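Local coordinates for protein 3-oxosteroid 1-dehydrogenase (Sterolibacterium denitrificans, PDB 7P18) that probably catalyses the FAD-dependent 1,2-dehydrogenation of 3-oxosteroids, turning them into 3-oxo-Delta(1)-steroids and passing the hydrogen to an electron acceptor, at residues M132-F137 and G209-A214; I326-E331 and K410-K415; Q446-G451 and L478-K483. One frame throughout, in Å; residues are numbered along the deposited sequence. Where two conformers were deposited one is given.

Interaction 1 (M132-F137 and G209-A214); sequences MEPMLF and GNAMAA
P134 and F137 lean on the small side chains of A211 and A214. Strand 131-138, of a small antiparallel sheet, packs here on helix 208-222 in this Rossmann-type FAD-binding protein. The strand supplies the proline and the phenylalanine, and the helix supplies the alanines. No hydrogen bond joins the two segments; the contact is apolar packing.

The methyl of A211 is the common meeting point. P134 touches it with the CB corner of its ring, CB to A211 CB at 3.8 Å. F137 meets the same methyl from another side with its own CB, 3.9 Å from A211 CB. The backbone oxygen of M135 also looks onto this methyl, with M135 O 3.7 Å from A211 CB. Small residues on the helix let the chains come close, and the CA atoms of F137 and A211 are 5.1 Å apart.

The CG corner of P134 turns to the next helix residue and lies 4.3 Å from M212 CB. From there the M212 side chain, in the conformer given, leads away from P134-F137 and touches S46, an FAD-binding residue. Both P134 and M212 also touch Y109 on strand 109-111. The backbone of F137 is hydrogen-bonded to R206, just before the helix.

The ring of F137 lies further along the helix than P134. Its CG is anti to the backbone N (chi1 -174°) and beside the carbonyl carbon, which starts the ring toward A214. One ring face is turned to the backbone of A214, whose C atom stands 3.9 Å above the ring plane, displaced toward the rim. The A214 methyl meets the CD2-CE2 side of the ring, with A214 CB 3.6 Å from F137 CD2.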
# COMPACT_ATOMS: atom_id res chain seq x y z
N MET A 132 -2.82 8.94 9.09
CA MET A 132 -2.99 8.31 10.42
C MET A 132 -2.50 6.86 10.37
O MET A 132 -2.59 6.21 9.28
CB MET A 132 -4.45 8.35 10.88
CG MET A 132 -5.12 9.74 10.79
SD MET A 132 -6.82 9.70 11.46
CE MET A 132 -6.48 9.84 13.21
N GLU A 133 -2.03 6.37 11.52
CA GLU A 133 -1.54 4.98 11.62
C GLU A 133 -2.00 4.34 12.93
O GLU A 133 -2.46 5.03 13.86
CB GLU A 133 -0.03 4.98 11.47
CG GLU A 133 0.72 5.44 12.73
CD GLU A 133 2.18 5.03 12.70
OE1 GLU A 133 2.48 3.88 12.20
OE2 GLU A 133 3.01 5.89 13.09
N PRO A 134 -1.91 3.00 13.01
CA PRO A 134 -2.31 2.26 14.20
C PRO A 134 -1.29 2.29 15.34
O PRO A 134 -0.07 2.32 15.08
CB PRO A 134 -2.41 0.80 13.76
CG PRO A 134 -2.20 0.81 12.25
CD PRO A 134 -1.53 2.11 11.90
N MET A 135 -1.77 2.35 16.57
CA MET A 135 -0.95 1.99 17.76
C MET A 135 -0.60 0.50 17.66
O MET A 135 -1.37 -0.30 17.05
CB MET A 135 -1.75 2.25 19.04
CG MET A 135 -2.08 3.72 19.24
SD MET A 135 -2.81 3.98 20.90
CE MET A 135 -1.31 3.84 21.88
N LEU A 136 0.54 0.11 18.22
CA LEU A 136 0.90 -1.34 18.35
C LEU A 136 -0.29 -2.08 18.96
O LEU A 136 -0.95 -1.57 19.90
CB LEU A 136 2.17 -1.50 19.19
CG LEU A 136 3.46 -0.89 18.65
CD1 LEU A 136 4.61 -1.21 19.60
CD2 LEU A 136 3.80 -1.40 17.26
N PHE A 137 -0.61 -3.24 18.40
CA PHE A 137 -1.75 -4.08 18.81
C PHE A 137 -1.20 -5.38 19.42
O PHE A 137 -0.20 -5.97 18.89
CB PHE A 137 -2.66 -4.36 17.61
CG PHE A 137 -3.91 -5.09 18.00
CD1 PHE A 137 -5.01 -4.40 18.44
CD2 PHE A 137 -3.96 -6.47 17.97
CE1 PHE A 137 -6.15 -5.07 18.84
CE2 PHE A 137 -5.09 -7.14 18.39
CZ PHE A 137 -6.19 -6.43 18.81
N GLY A 209 0.36 -2.35 9.05
CA GLY A 209 -0.80 -3.08 8.51
C GLY A 209 -1.09 -4.32 9.32
O GLY A 209 -2.22 -4.80 9.31
N ASN A 210 -0.09 -4.88 9.99
CA ASN A 210 -0.31 -6.09 10.82
C ASN A 210 -1.13 -5.70 12.06
O ASN A 210 -2.00 -6.49 12.49
CB ASN A 210 1.03 -6.76 11.15
CG ASN A 210 1.07 -8.22 10.76
OD1 ASN A 210 1.63 -9.01 11.51
ND2 ASN A 210 0.52 -8.60 9.63
N ALA A 211 -0.90 -4.52 12.64
CA ALA A 211 -1.75 -4.03 13.76
C ALA A 211 -3.18 -3.83 13.26
O ALA A 211 -4.13 -4.20 13.91
CB ALA A 211 -1.20 -2.76 14.35
N MET A 212 -3.30 -3.25 12.07
CA MET A 212 -4.62 -2.96 11.46
C MET A 212 -5.40 -4.28 11.27
O MET A 212 -6.55 -4.36 11.72
CB MET A 212 -4.40 -2.24 10.12
CG MET A 212 -5.67 -1.92 9.38
SD MET A 212 -5.29 -1.06 7.85
CE MET A 212 -4.54 -2.38 6.93
N ALA A 213 -4.79 -5.28 10.61
CA ALA A 213 -5.45 -6.56 10.31
C ALA A 213 -5.73 -7.35 11.59
O ALA A 213 -6.85 -7.89 11.73
CB ALA A 213 -4.62 -7.35 9.32
N ALA A 214 -4.80 -7.39 12.53
CA ALA A 214 -5.01 -8.05 13.84
C ALA A 214 -6.17 -7.38 14.57
O ALA A 214 -7.09 -8.09 15.07
CB ALA A 214 -3.75 -7.93 14.67

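Interaction 2 (I326-E331 and K410-K415); sequences IHVPGE and KAWLGK
P329 packs against both W412 and K415. Its ring crosses the indole obliquely, with P329 CD 4.0 Å from W412 NE1. The CG corner turns to K415 and lies 3.8 Å from K415 CB. V328 adds a further apolar contact. CG1, the branch anti to the backbone N (chi1 -178°), is the one that meets the indole, 4.1 Å from W412 CZ2. An alanine in place of P329 would lack CG and CD, and would probably open a gap beside the indole and leave the CB of K415 without the contact to the proline CG.

The arrangement is a loop-on-loop contact near the surface. V328 to E331 form a type II beta turn, closed by E331 N to V328 O, with G330 at positive phi. The facing loop has a short 3-10 segment, 410-412, and W412 O accepts a bond from K415 N.

Polar links between the loops run through water. One water accepts from W412 NE1 at 2.9 Å, in the indole plane at its edge, and donates to P329 O at 2.7 Å. A second lies 2.7 Å from H327 O and 2.6 Å from K415 O, placed to donate to either, though it has more acceptors in reach than protons.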
# COMPACT_ATOMS: atom_id res chain seq x y z
N ILE A 326 12.11 -4.66 -5.83
CA ILE A 326 13.42 -5.40 -5.81
C ILE A 326 13.15 -6.90 -5.62
O ILE A 326 12.52 -7.30 -4.60
CB ILE A 326 14.32 -4.90 -4.66
CG1 ILE A 326 14.59 -3.40 -4.74
CG2 ILE A 326 15.62 -5.70 -4.57
CD1 ILE A 326 15.25 -2.94 -5.99
N HIS A 327 13.74 -7.69 -6.50
CA HIS A 327 13.70 -9.17 -6.43
C HIS A 327 14.60 -9.59 -5.26
O HIS A 327 15.76 -9.08 -5.17
CB HIS A 327 14.17 -9.79 -7.74
CG HIS A 327 14.49 -11.23 -7.60
ND1 HIS A 327 13.52 -12.19 -7.45
CD2 HIS A 327 15.68 -11.86 -7.53
CE1 HIS A 327 14.11 -13.36 -7.28
NE2 HIS A 327 15.43 -13.18 -7.33
N VAL A 328 14.05 -10.40 -4.39
CA VAL A 328 14.81 -11.10 -3.32
C VAL A 328 14.71 -12.60 -3.54
O VAL A 328 13.62 -13.16 -3.45
CB VAL A 328 14.31 -10.72 -1.93
CG1 VAL A 328 15.14 -11.40 -0.85
CG2 VAL A 328 14.36 -9.21 -1.77
N PRO A 329 15.85 -13.30 -3.72
CA PRO A 329 15.81 -14.76 -3.90
C PRO A 329 15.03 -15.46 -2.77
O PRO A 329 15.17 -15.13 -1.63
CB PRO A 329 17.29 -15.18 -3.93
CG PRO A 329 18.00 -13.91 -4.41
CD PRO A 329 17.21 -12.76 -3.82
N GLY A 330 14.17 -16.40 -3.15
CA GLY A 330 13.45 -17.19 -2.17
C GLY A 330 12.20 -16.49 -1.68
O GLY A 330 11.45 -17.13 -0.97
N GLU A 331 11.94 -15.23 -2.08
CA GLU A 331 10.74 -14.50 -1.57
C GLU A 331 9.71 -14.37 -2.71
O GLU A 331 10.07 -13.99 -3.82
CB GLU A 331 11.18 -13.18 -0.94
CG GLU A 331 11.85 -13.41 0.39
CD GLU A 331 12.22 -12.15 1.16
OE1 GLU A 331 11.80 -11.03 0.73
OE2 GLU A 331 12.97 -12.27 2.15
N LYS A 410 27.18 -12.82 0.04
CA LYS A 410 27.69 -13.46 -1.20
C LYS A 410 26.55 -14.00 -2.06
O LYS A 410 26.59 -13.79 -3.30
CB LYS A 410 28.55 -14.70 -0.90
CG LYS A 410 30.05 -14.50 -0.84
CD LYS A 410 30.70 -15.83 -0.48
CE LYS A 410 32.20 -15.75 -0.32
NZ LYS A 410 32.77 -17.12 -0.34
N ALA A 411 25.59 -14.68 -1.44
CA ALA A 411 24.43 -15.30 -2.13
C ALA A 411 23.60 -14.24 -2.86
O ALA A 411 22.83 -14.59 -3.80
CB ALA A 411 23.60 -16.07 -1.13
N TRP A 412 23.74 -12.97 -2.48
CA TRP A 412 22.94 -11.85 -3.07
C TRP A 412 23.68 -11.15 -4.20
O TRP A 412 23.05 -10.35 -4.91
CB TRP A 412 22.51 -10.87 -1.97
CG TRP A 412 21.25 -11.30 -1.28
CD1 TRP A 412 20.55 -12.45 -1.46
CD2 TRP A 412 20.59 -10.59 -0.22
NE1 TRP A 412 19.49 -12.50 -0.60
CE2 TRP A 412 19.49 -11.37 0.18
CE3 TRP A 412 20.85 -9.37 0.43
CZ2 TRP A 412 18.63 -10.95 1.19
CZ3 TRP A 412 20.00 -8.96 1.42
CH2 TRP A 412 18.89 -9.74 1.79
N LEU A 413 24.98 -11.41 -4.37
CA LEU A 413 25.76 -10.74 -5.43
C LEU A 413 25.21 -11.16 -6.81
O LEU A 413 25.01 -12.34 -7.02
CB LEU A 413 27.25 -11.11 -5.27
CG LEU A 413 28.20 -10.39 -6.21
CD1 LEU A 413 28.27 -8.90 -5.86
CD2 LEU A 413 29.60 -11.05 -6.12
N GLY A 414 24.90 -10.18 -7.66
CA GLY A 414 24.28 -10.36 -8.98
C GLY A 414 22.82 -10.77 -8.89
O GLY A 414 22.23 -11.02 -9.95
N LYS A 415 22.23 -10.82 -7.69
CA LYS A 415 20.78 -11.15 -7.54
C LYS A 415 20.01 -9.97 -6.91
O LYS A 415 19.00 -9.53 -7.51
CB LYS A 415 20.63 -12.40 -6.67
CG LYS A 415 21.50 -13.59 -7.05
CD LYS A 415 21.18 -14.19 -8.38
CE LYS A 415 22.02 -15.42 -8.67
NZ LYS A 415 21.65 -15.97 -9.99
O HOH W 1 17.01 -7.86 -7.27
O HOH W 2 17.32 -14.38 -0.19

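Interaction 3 (Q446-G451 and L478-K483); sequences QYAQDG and LAPIGK
A448 lays its methyl against the backbone of A479 and P480. Its CB is 3.5 Å from A479 C, the tightest approach in this contact. The same methyl meets the proline ring at its nitrogen end, with A448 CB 3.9 Å from P480 CD. The methyl of A479 itself points away from the helix.

L478 comes in on the other flank of A448. Its CB lies 3.9 Å from A448 CA. Its CG is anti to the carbonyl carbon (chi1 -67°), and the extended chi2 (175°) carries CD1 out to the end of the helix. There L478 CD1 meets G451 C at 3.8 Å and Y447 O at 3.9 Å.

The contact joins the C-terminal turn of helix 434-450 to the irregular loop that leads into strand 486-502. G451 leaves the helix with positive phi (73°), a usual place for glycine at a helix end. Its N makes a weak bond to Y447 O, the oxygen that CD1 of L478 also touches.

No hydrogen bond crosses between the two segments. N444 and N445, just before this segment on the helix, also bond the loop: N444 ND2 to A479 O, and N445 OD1 to I481 N. The Y447 ring leads away from L478, and its OH is hydrogen-bonded to E455. Close to the loop, Y447 contributes its CB, 4.2 Å from L478 CD1.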
# COMPACT_ATOMS: atom_id res chain seq x y z
N GLN A 446 27.80 17.97 -8.50
CA GLN A 446 27.60 19.43 -8.60
C GLN A 446 26.31 19.82 -7.86
O GLN A 446 26.35 20.80 -7.10
CB GLN A 446 27.47 19.91 -10.04
CG GLN A 446 28.68 19.65 -10.92
CD GLN A 446 28.35 20.12 -12.32
OE1 GLN A 446 27.46 20.95 -12.50
NE2 GLN A 446 29.04 19.58 -13.32
N TYR A 447 25.22 19.08 -8.09
CA TYR A 447 23.91 19.37 -7.45
C TYR A 447 24.04 19.31 -5.93
O TYR A 447 23.47 20.17 -5.20
CB TYR A 447 22.83 18.41 -7.95
CG TYR A 447 22.54 18.45 -9.43
CD1 TYR A 447 22.86 19.56 -10.21
CD2 TYR A 447 21.88 17.39 -10.05
CE1 TYR A 447 22.57 19.59 -11.57
CE2 TYR A 447 21.59 17.41 -11.41
CZ TYR A 447 21.94 18.51 -12.17
OH TYR A 447 21.65 18.54 -13.50
N ALA A 448 24.74 18.29 -5.42
CA ALA A 448 24.86 18.05 -3.96
C ALA A 448 25.61 19.23 -3.31
O ALA A 448 25.25 19.58 -2.14
CB ALA A 448 25.53 16.73 -3.68
N GLN A 449 26.54 19.84 -4.03
CA GLN A 449 27.39 20.94 -3.49
C GLN A 449 26.50 22.14 -3.13
O GLN A 449 26.58 22.58 -1.97
CB GLN A 449 28.51 21.31 -4.46
CG GLN A 449 29.29 22.54 -4.01
CD GLN A 449 30.29 23.05 -5.02
OE1 GLN A 449 31.19 22.33 -5.47
NE2 GLN A 449 30.17 24.32 -5.36
N ASP A 450 25.67 22.66 -4.03
CA ASP A 450 24.81 23.83 -3.69
C ASP A 450 23.36 23.40 -3.38
O ASP A 450 22.56 24.31 -3.21
CB ASP A 450 24.89 24.90 -4.77
CG ASP A 450 24.27 24.45 -6.07
OD1 ASP A 450 24.09 23.25 -6.23
OD2 ASP A 450 23.95 25.32 -6.87
N GLY A 451 23.05 22.10 -3.29
CA GLY A 451 21.76 21.55 -2.82
C GLY A 451 20.61 21.72 -3.80
O GLY A 451 19.44 21.68 -3.35
N LEU A 478 20.38 15.13 -1.19
CA LEU A 478 21.46 15.13 -2.21
C LEU A 478 22.83 14.99 -1.52
O LEU A 478 23.13 15.79 -0.60
CB LEU A 478 21.42 16.41 -3.03
CG LEU A 478 20.21 16.61 -3.95
CD1 LEU A 478 20.27 17.98 -4.60
CD2 LEU A 478 20.13 15.51 -5.00
N ALA A 479 23.63 13.99 -1.92
CA ALA A 479 25.04 13.85 -1.46
C ALA A 479 25.90 13.37 -2.62
O ALA A 479 25.40 12.76 -3.57
CB ALA A 479 25.16 12.94 -0.24
N PRO A 480 27.22 13.63 -2.57
CA PRO A 480 28.13 13.10 -3.58
C PRO A 480 28.17 11.58 -3.70
O PRO A 480 27.97 10.89 -2.73
CB PRO A 480 29.54 13.58 -3.11
CG PRO A 480 29.27 14.74 -2.19
CD PRO A 480 27.92 14.46 -1.56
N ILE A 481 28.47 11.12 -4.91
CA ILE A 481 28.73 9.69 -5.23
C ILE A 481 30.20 9.63 -5.68
O ILE A 481 30.51 10.19 -6.75
CB ILE A 481 27.77 9.19 -6.31
CG1 ILE A 481 26.31 9.24 -5.84
CG2 ILE A 481 28.19 7.80 -6.76
CD1 ILE A 481 25.30 9.17 -6.97
N GLY A 482 31.08 9.06 -4.85
CA GLY A 482 32.52 9.05 -5.17
C GLY A 482 33.39 8.17 -4.29
O GLY A 482 34.62 8.22 -4.48
N LYS A 483 32.84 7.37 -3.37
CA LYS A 483 33.66 6.47 -2.53
C LYS A 483 33.36 5.02 -2.90
O LYS A 483 32.27 4.51 -2.61
CB LYS A 483 33.40 6.73 -1.05
CG LYS A 483 34.05 5.78 -0.04
CD LYS A 483 33.68 6.22 1.36
CE LYS A 483 33.78 5.17 2.45
NZ LYS A 483 35.17 4.72 2.66

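Overall arrangement
The three contacts follow one another along the chain and do not touch. Interaction 1 lies deepest and is the one nearest the cofactor and steroid: the side chain of M212, in the conformer given, is about 6 Å from FAD, and that of P134 about 8 Å from the bound androstadienedione. Interaction 2 is further out, its centre 30 Å from that of interaction 1, with the side chain of V328 about 12 Å from FAD. Interaction 3 is peripheral, its centre 38 Å from that of interaction 1 and 29 Å from that of interaction 2. Strand 486-502 relates the outer two. It pairs with strands 320-326 and 418-420, which adjoin the loops of interaction 2, and the loop of interaction 3 leads into it.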